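Local coordinates for protein putative SnoaL-like polyketide cyclase (Shewanella putrefaciens, PDB 3GZB) that is of unproven function but, as a member of the SnoaL-like family with an NTF2-type fold, may act as a polyketide cyclase, at residues D143-T146 with M147-L151. Sequence-based numbering, arbitrary orientation.
Sequences DYQT and MSDQL
Gln145 reaches Asp149 one turn further along helix 144-151, a short helix with an N-cap that follows strand 134-142 of this NTF2-type, SnoaL-like fold. Followed outward, the Gln145 side chain starts with CB directed away from residues 147-151 and CG anti to the backbone N (chi1 -173°). From CG, 4.1 Å from both OD1 and OD2 of Asp149, the chain, bent about CB-CG, runs on toward the C-terminal end of the helix, placing CD 4.0 Å from Asp149 OD1. Its tip, NE2, gives a hydrogen bond to Asp149 OD1 at 3.0 Å, with an N-H...O angle of 160°. The oxygen lies close to the amide plane, yet the donor comes from above the carboxylate plane; the two side chains cross at about a right angle. This exposed bond runs beside the backbone bond from Asp149 N to Gln145 O.

The N-cap, Asp143, comes just before the helix. Asp143 OD1 accepts from Thr146 N at 3.2 Å, and Asp143 OD2 meets Thr146 OG1 at 2.6 Å, so both carboxylate oxygens grip the first turn. His86 of the second subunit also bonds to OD2, bringing this buried cap into the dimer contact.

On the flank, Met147, a selenomethionine, runs beside Tyr144, and its CE stops at the ring edge near CD1. The hydroxyl of Tyr144 is bonded to Asp53, while Met147 packs on Ile120 of strand 115-129. Gln150 likewise faces that strand, its OE1 taking the Ala119 N-H while NE2 lies against Thr146 CG2. Tyr144 O accepts firmly from Ser148 N, which comes nearly straight at 2.8 Å; in one of two modelled conformers of Ser148, OG also bonds to Tyr144 O, at 3.2 Å and 40° above the carbonyl plane.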
loop_
_atom_site.group_PDB
_atom_site.type_symbol
_atom_site.label_atom_id
_atom_site.label_comp_id
_atom_site.label_asym_id
_atom_site.label_seq_id
_atom_site.Cartn_x
_atom_site.Cartn_y
_atom_site.Cartn_z
ATOM N N ASP A 143 7.949 6.704 0.827
ATOM C CA ASP A 143 9.317 6.362 1.254
ATOM C C ASP A 143 10.206 7.617 1.269
ATOM O O ASP A 143 11.008 7.887 0.363
ATOM C CB ASP A 143 9.904 5.265 0.316
ATOM C CG ASP A 143 11.280 4.798 0.698
ATOM O OD1 ASP A 143 11.859 5.261 1.692
ATOM O OD2 ASP A 143 11.775 3.961 -0.083
ATOM N N TYR A 144 10.075 8.393 2.345
ATOM C CA TYR A 144 10.804 9.662 2.462
ATOM C C TYR A 144 12.308 9.466 2.588
ATOM O O TYR A 144 13.062 10.300 2.118
ATOM C CB TYR A 144 10.309 10.453 3.677
ATOM C CG TYR A 144 8.949 11.046 3.484
ATOM C CD1 TYR A 144 8.745 12.031 2.567
ATOM C CD2 TYR A 144 7.835 10.595 4.205
ATOM C CE1 TYR A 144 7.507 12.583 2.358
ATOM C CE2 TYR A 144 6.576 11.134 3.979
ATOM C CZ TYR A 144 6.432 12.119 3.102
ATOM O OH TYR A 144 5.188 12.700 2.880
ATOM N N GLN A 145 12.773 8.381 3.208
ATOM C CA GLN A 145 14.207 8.180 3.305
ATOM C C GLN A 145 14.842 8.009 1.934
ATOM O O GLN A 145 15.936 8.566 1.700
ATOM C CB GLN A 145 14.565 6.995 4.196
ATOM C CG GLN A 145 16.091 6.873 4.446
ATOM C CD GLN A 145 16.662 8.096 5.168
ATOM O OE1 GLN A 145 16.237 8.417 6.277
ATOM N NE2 GLN A 145 17.595 8.827 4.508
ATOM N N THR A 146 14.179 7.307 1.029
ATOM C CA THR A 146 14.702 7.170 -0.323
ATOM C C THR A 146 14.757 8.531 -1.006
ATOM O O THR A 146 15.729 8.859 -1.723
ATOM C CB THR A 146 13.939 6.128 -1.130
ATOM O OG1 THR A 146 14.230 4.826 -0.574
ATOM C CG2 THR A 146 14.321 6.143 -2.617
HETATM N N MSE A 147 13.721 9.326 -0.844
HETATM C CA MSE A 147 13.714 10.686 -1.360
HETATM C C MSE A 147 14.907 11.459 -0.788
HETATM O O MSE A 147 15.660 12.140 -1.532
HETATM C CB MSE A 147 12.385 11.373 -0.996
HETATM C CG MSE A 147 12.354 12.793 -1.456
HETATM SE SE MSE A 147 10.968 13.871 -0.567
HETATM C CE MSE A 147 11.830 14.097 1.113
ATOM N N SER A 148 15.105 11.427 0.520
ATOM C CA SER A 148 16.216 12.131 1.158
ATOM C C SER A 148 17.589 11.670 0.623
ATOM O O SER A 148 18.506 12.498 0.399
ATOM C CB SER A 148 16.147 11.903 2.662
ATOM O OG SER A 148 15.045 12.578 3.218
ATOM N N ASP A 149 17.756 10.373 0.414
ATOM C CA ASP A 149 18.994 9.833 -0.158
ATOM C C ASP A 149 19.307 10.435 -1.540
ATOM O O ASP A 149 20.439 10.803 -1.863
ATOM C CB ASP A 149 18.910 8.310 -0.300
ATOM C CG ASP A 149 18.803 7.571 1.046
ATOM O OD1 ASP A 149 19.160 8.158 2.079
ATOM O OD2 ASP A 149 18.366 6.396 1.017
ATOM N N GLN A 150 18.279 10.563 -2.364
ATOM C CA GLN A 150 18.450 11.128 -3.693
ATOM C C GLN A 150 18.767 12.611 -3.616
ATOM O O GLN A 150 19.614 13.112 -4.389
ATOM C CB GLN A 150 17.183 10.903 -4.535
ATOM C CG GLN A 150 16.974 9.482 -4.931
ATOM C CD GLN A 150 15.583 9.220 -5.516
ATOM O OE1 GLN A 150 14.898 10.147 -5.892
ATOM N NE2 GLN A 150 15.146 7.971 -5.529
ATOM N N LEU A 151 18.101 13.339 -2.725
ATOM C CA LEU A 151 18.326 14.789 -2.591
ATOM C C LEU A 151 19.700 15.115 -2.048
ATOM O O LEU A 151 20.247 16.199 -2.335
ATOM C CB LEU A 151 17.297 15.405 -1.674
ATOM C CG LEU A 151 15.869 15.485 -2.277
ATOM C CD1 LEU A 151 14.817 15.893 -1.240
ATOM C CD2 LEU A 151 15.835 16.459 -3.476
#